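Local coordinates for protein glucose dehydrogenase (Serratia sp. FS14, PDB 7CDY) that adopts a beta-propeller fold of the glucose/sorbosone dehydrogenase family and binds a calcium ion beside one of its blades, at residues 217-220 and 226-229; 232-237 and 260-265. All coordinates share one frame; numbering follows the deposited sequence.

Interaction 1 of 2, residues 217-220 and 226-229. With CA (calcium ion), chain D.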
loop_
_atom_site.group_PDB
_atom_site.type_symbol
_atom_site.label_atom_id
_atom_site.label_comp_id
_atom_site.label_asym_id
_atom_site.label_seq_id
_atom_site.Cartn_x
_atom_site.Cartn_y
_atom_site.Cartn_z
ATOM N N GLU A 217 -12.725 0.633 -3.214
ATOM C CA GLU A 217 -12.823 2.087 -3.311
ATOM C C GLU A 217 -11.481 2.728 -3.611
ATOM O O GLU A 217 -10.436 2.292 -3.118
ATOM C CB GLU A 217 -13.198 2.746 -1.978
ATOM C CG GLU A 217 -14.512 2.353 -1.412
ATOM C CD GLU A 217 -14.805 3.089 -0.117
ATOM O OE1 GLU A 217 -13.903 3.739 0.482
ATOM O OE2 GLU A 217 -15.953 3.029 0.307
ATOM N N LEU A 218 -11.550 3.834 -4.351
ATOM C CA LEU A 218 -10.457 4.784 -4.521
ATOM C C LEU A 218 -10.869 6.100 -3.867
ATOM O O LEU A 218 -11.960 6.607 -4.143
ATOM C CB LEU A 218 -10.218 5.003 -6.017
ATOM C CG LEU A 218 -9.201 6.052 -6.463
ATOM C CD1 LEU A 218 -7.798 5.620 -6.098
ATOM C CD2 LEU A 218 -9.302 6.272 -7.960
ATOM N N ASN A 219 -10.014 6.640 -2.989
ATOM C CA ASN A 219 -10.288 7.854 -2.220
ATOM C C ASN A 219 -9.160 8.867 -2.385
ATOM O O ASN A 219 -8.011 8.507 -2.649
ATOM C CB ASN A 219 -10.405 7.532 -0.721
ATOM C CG ASN A 219 -11.613 6.664 -0.398
ATOM O OD1 ASN A 219 -12.748 7.101 -0.563
ATOM N ND2 ASN A 219 -11.383 5.455 0.101
ATOM N N ILE A 220 -9.484 10.144 -2.180
ATOM C CA ILE A 220 -8.481 11.197 -1.994
ATOM C C ILE A 220 -8.610 11.684 -0.554
ATOM O O ILE A 220 -9.454 12.544 -0.263
ATOM C CB ILE A 220 -8.646 12.355 -2.994
ATOM C CG1 ILE A 220 -8.608 11.860 -4.442
ATOM C CG2 ILE A 220 -7.577 13.427 -2.765
ATOM C CD1 ILE A 220 -8.960 12.947 -5.473
ATOM N N ASN A 226 -13.659 11.473 7.550
ATOM C CA ASN A 226 -14.173 10.111 7.801
ATOM C C ASN A 226 -14.543 9.475 6.460
ATOM O O ASN A 226 -15.446 9.953 5.856
ATOM C CB ASN A 226 -15.393 10.247 8.710
ATOM C CG ASN A 226 -15.874 8.928 9.253
ATOM O OD1 ASN A 226 -15.572 7.896 8.716
ATOM N ND2 ASN A 226 -16.673 8.976 10.290
ATOM N N TYR A 227 -13.932 8.347 6.109
ATOM C CA TYR A 227 -14.154 7.601 4.835
ATOM C C TYR A 227 -15.277 6.548 4.977
ATOM O O TYR A 227 -15.587 5.802 4.092
ATOM C CB TYR A 227 -12.827 7.288 4.122
ATOM C CG TYR A 227 -12.264 8.598 3.647
ATOM C CD1 TYR A 227 -11.569 9.428 4.502
ATOM C CD2 TYR A 227 -12.619 9.093 2.418
ATOM C CE1 TYR A 227 -11.215 10.706 4.130
ATOM C CE2 TYR A 227 -12.256 10.361 2.028
ATOM C CZ TYR A 227 -11.576 11.178 2.894
ATOM O OH TYR A 227 -11.303 12.439 2.510
ATOM N N GLY A 228 -15.851 6.546 6.171
ATOM C CA GLY A 228 -17.131 5.882 6.493
ATOM C C GLY A 228 -17.141 4.437 6.932
ATOM O O GLY A 228 -18.148 4.025 7.458
ATOM N N TRP A 229 -16.065 3.702 6.726
ATOM C CA TRP A 229 -16.138 2.261 7.081
ATOM C C TRP A 229 -16.299 2.118 8.589
ATOM O O TRP A 229 -15.562 2.755 9.302
ATOM C CB TRP A 229 -14.887 1.522 6.613
ATOM C CG TRP A 229 -14.846 0.071 7.010
ATOM C CD1 TRP A 229 -14.096 -0.475 8.008
ATOM C CD2 TRP A 229 -15.664 -0.991 6.500
ATOM N NE1 TRP A 229 -14.339 -1.814 8.116
ATOM C CE2 TRP A 229 -15.278 -2.165 7.186
ATOM C CE3 TRP A 229 -16.602 -1.097 5.472
ATOM C CZ2 TRP A 229 -15.844 -3.410 6.920
ATOM C CZ3 TRP A 229 -17.162 -2.322 5.196
ATOM C CH2 TRP A 229 -16.773 -3.458 5.914
HETATM CA CA CA D . -15.472 4.425 2.240
HETATM O O HOH W 1 -14.985 6.524 1.053
HETATM O O HOH W 2 -16.385 2.523 3.395
HETATM O O HOH W 3 -13.485 3.875 3.499
HETATM O O HOH W 4 -17.755 5.005 2.012
#
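E217 and Y227 are joined through a calcium ion that takes ligands from both segments. The carboxylate of E217 grips the metal with both oxygens, OE1 at 2.5 Å and OE2 at 2.4 Å from the calcium, while Y227 contributes its backbone carbonyl, with O at 2.3 Å from the ion. Four waters bring the number of oxygens to seven, a common count for calcium. The E217 side chain runs straight beyond CG (chi2 -178°), which carries the carboxylate out from the strand to the ion.

Hydrogen bonding arranges a second shell. N219 ND2 donates to E217 OE1 over 3.1 Å in a nearly straight bond (168°), which reaches the anti side of that oxygen; OE1 in turn lies close to the amide plane of N219. E207 on the neighbouring strand also receives a bond from ND2. The other end of the amide, OD1, accepts from a calcium-bound water at 2.8 Å, so one asparagine steadies two ligands of the metal. The site draws on E217 and N219 of strand 216-219, within a four-stranded antiparallel sheet of the propeller, and on the loop that follows it. In that loop the backbone N of G228 donates to N226 OD1, an Asx turn next to the carbonyl that binds calcium.

Van der Waals contact is modest. The side chains of N219 and Y227 pass one another running opposite ways, their amide and ring planes 61° apart, and N219 OD1 comes within 3.6 Å of Y227 CD2. The Y227 hydroxyl is hydrogen-bonded to the backbone N of L222, and the Y227 ring meets that of H190.

Interaction 2 of 2, residues 232-237 and 260-265; sequences ATYGIN and YWRVSP
Y234 and Y260 lay their rings face to face, the centroids 3.8 Å apart and the planes only 4° from parallel. Overlap is extensive: Y260 CD1 lies over the centre of the Y234 ring, and the closest atoms, Y234 CZ and Y260 CE2, are 3.7 Å apart. At the edge of Y234 stands the guanidinium of R262, nearly perpendicular to the ring at 89°, with NH1 3.6 Å from Y234 CE1. The ring rim thus meets a face of the guanidinium, a geometry distinct from a cation-pi stack. An extended arginine chain from CG to NE brings the group there, and its NH2 forms a salt bridge with E249.

Y260 is on strand 259-261, an outermost strand of a four-stranded antiparallel sheet in the beta-propeller, whereas Y234 belongs to the long loop leading to that strand. The stack therefore lays the loop against the edge strand of the sheet. The Y234 hydroxyl is hydrogen-bonded to Q256 OE1.

A water bridges the two backbones, donating to Y234 O and R262 O at 2.7 Å each. Within the loop, the backbone N of G235 gives a nearly straight bond (167°) to T233 OG1 over 3.0 Å, an ST turn with Y234 at its middle.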
loop_
_atom_site.group_PDB
_atom_site.type_symbol
_atom_site.label_atom_id
_atom_site.label_comp_id
_atom_site.label_asym_id
_atom_site.label_seq_id
_atom_site.Cartn_x
_atom_site.Cartn_y
_atom_site.Cartn_z
ATOM N N ALA A 232 -20.656 3.296 6.336
ATOM C CA ALA A 232 -20.961 3.460 4.924
ATOM C C ALA A 232 -20.111 2.480 4.131
ATOM O O ALA A 232 -18.911 2.333 4.406
ATOM C CB ALA A 232 -20.658 4.886 4.475
ATOM N N THR A 233 -20.735 1.788 3.176
ATOM C CA THR A 233 -20.002 0.856 2.326
ATOM C C THR A 233 -20.813 0.562 1.074
ATOM O O THR A 233 -22.047 0.627 1.090
ATOM C CB THR A 233 -19.674 -0.445 3.070
ATOM O OG1 THR A 233 -18.908 -1.297 2.210
ATOM C CG2 THR A 233 -20.931 -1.177 3.490
ATOM N N TYR A 234 -20.105 0.274 -0.018
ATOM C CA TYR A 234 -20.709 -0.244 -1.240
ATOM C C TYR A 234 -20.704 -1.767 -1.300
ATOM O O TYR A 234 -21.172 -2.331 -2.298
ATOM C CB TYR A 234 -20.019 0.359 -2.481
ATOM C CG TYR A 234 -20.489 1.759 -2.770
ATOM C CD1 TYR A 234 -21.732 1.983 -3.355
ATOM C CD2 TYR A 234 -19.730 2.853 -2.399
ATOM C CE1 TYR A 234 -22.185 3.264 -3.601
ATOM C CE2 TYR A 234 -20.181 4.148 -2.633
ATOM C CZ TYR A 234 -21.421 4.337 -3.224
ATOM O OH TYR A 234 -21.906 5.603 -3.468
ATOM N N GLY A 235 -20.231 -2.450 -0.260
ATOM C CA GLY A 235 -20.223 -3.892 -0.215
ATOM C C GLY A 235 -21.218 -4.440 0.799
ATOM O O GLY A 235 -21.921 -3.710 1.499
ATOM N N ILE A 236 -21.265 -5.771 0.852
ATOM C CA ILE A 236 -22.053 -6.515 1.828
ATOM C C ILE A 236 -21.117 -7.493 2.533
ATOM O O ILE A 236 -19.941 -7.589 2.199
ATOM C CB ILE A 236 -23.269 -7.231 1.197
ATOM C CG1 ILE A 236 -22.821 -8.265 0.154
ATOM C CG2 ILE A 236 -24.204 -6.205 0.590
ATOM C CD1 ILE A 236 -23.961 -9.018 -0.540
ATOM N N ASN A 237 -21.632 -8.198 3.539
ATOM C CA ASN A 237 -20.791 -9.185 4.195
ATOM C C ASN A 237 -20.655 -10.436 3.322
ATOM O O ASN A 237 -21.447 -10.678 2.400
ATOM C CB ASN A 237 -21.331 -9.536 5.587
ATOM C CG ASN A 237 -20.223 -9.799 6.583
ATOM O OD1 ASN A 237 -19.065 -9.961 6.201
ATOM N ND2 ASN A 237 -20.569 -9.845 7.868
ATOM N N TYR A 260 -15.598 3.747 -7.188
ATOM C CA TYR A 260 -15.848 2.516 -6.453
ATOM C C TYR A 260 -16.211 1.396 -7.413
ATOM O O TYR A 260 -16.612 1.633 -8.555
ATOM C CB TYR A 260 -16.936 2.688 -5.377
ATOM C CG TYR A 260 -18.263 3.192 -5.901
ATOM C CD1 TYR A 260 -19.237 2.314 -6.373
ATOM C CD2 TYR A 260 -18.534 4.552 -5.939
ATOM C CE1 TYR A 260 -20.439 2.784 -6.855
ATOM C CE2 TYR A 260 -19.737 5.027 -6.415
ATOM C CZ TYR A 260 -20.679 4.143 -6.878
ATOM O OH TYR A 260 -21.878 4.619 -7.360
ATOM N N TRP A 261 -16.079 0.167 -6.924
ATOM C CA TRP A 261 -16.368 -1.036 -7.696
ATOM C C TRP A 261 -17.360 -1.875 -6.908
ATOM O O TRP A 261 -17.002 -2.485 -5.894
ATOM C CB TRP A 261 -15.092 -1.845 -7.910
ATOM C CG TRP A 261 -14.102 -1.294 -8.888
ATOM C CD1 TRP A 261 -13.899 -1.718 -10.173
ATOM C CD2 TRP A 261 -13.139 -0.257 -8.649
ATOM N NE1 TRP A 261 -12.884 -1.000 -10.748
ATOM C CE2 TRP A 261 -12.397 -0.100 -9.837
ATOM C CE3 TRP A 261 -12.823 0.550 -7.549
ATOM C CZ2 TRP A 261 -11.369 0.836 -9.955
ATOM C CZ3 TRP A 261 -11.804 1.486 -7.676
ATOM C CH2 TRP A 261 -11.090 1.615 -8.867
ATOM N N ARG A 262 -18.602 -1.943 -7.389
ATOM C CA ARG A 262 -19.592 -2.766 -6.703
ATOM C C ARG A 262 -19.213 -4.242 -6.708
ATOM O O ARG A 262 -19.499 -4.959 -5.744
ATOM C CB ARG A 262 -20.977 -2.536 -7.304
ATOM C CG ARG A 262 -21.532 -1.176 -6.936
ATOM C CD ARG A 262 -22.911 -0.964 -7.562
ATOM N NE ARG A 262 -23.505 0.316 -7.186
ATOM C CZ ARG A 262 -24.114 0.533 -6.025
ATOM N NH1 ARG A 262 -24.635 1.724 -5.774
ATOM N NH2 ARG A 262 -24.202 -0.437 -5.122
ATOM N N VAL A 263 -18.540 -4.713 -7.754
ATOM C CA VAL A 263 -17.943 -6.042 -7.763
ATOM C C VAL A 263 -16.442 -5.860 -7.567
ATOM O O VAL A 263 -15.787 -5.173 -8.360
ATOM C CB VAL A 263 -18.265 -6.798 -9.064
ATOM C CG1 VAL A 263 -17.672 -8.209 -9.025
ATOM C CG2 VAL A 263 -19.790 -6.852 -9.291
ATOM N N SER A 264 -15.908 -6.424 -6.490
ATOM C CA SER A 264 -14.516 -6.140 -6.096
ATOM C C SER A 264 -13.491 -6.795 -7.008
ATOM O O SER A 264 -13.460 -8.025 -7.107
ATOM C CB SER A 264 -14.250 -6.627 -4.688
ATOM O OG SER A 264 -15.029 -5.928 -3.741
ATOM N N PRO A 265 -12.603 -6.031 -7.646
ATOM C CA PRO A 265 -11.456 -6.665 -8.314
ATOM C C PRO A 265 -10.393 -7.154 -7.347
ATOM O O PRO A 265 -9.567 -7.993 -7.743
ATOM C CB PRO A 265 -10.903 -5.549 -9.216
ATOM C CG PRO A 265 -11.984 -4.481 -9.259
ATOM C CD PRO A 265 -12.655 -4.583 -7.918
HETATM O O HOH W 5 -21.532 -4.381 -4.029
#

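How the interactions relate
Interactions 1 and 2 have centres about 12 Å apart and share one four-stranded antiparallel sheet of the propeller, in which strands 216-219 and 259-261 are neighbours. They come in series along the chain: interaction 1 joins strand 216-219 to the start of the long connection, and interaction 2 joins a later part of that connection to strand 259-261. They also touch, with the W261 ring packing on the backbone of E217 and L218, L218 N lying 4.1 Å from W261 CZ3. The connection is thus tied to its blade twice, first through calcium and then through stacked aromatic rings, with the nearest atom of the Y234 side chain about 6 Å from the ion.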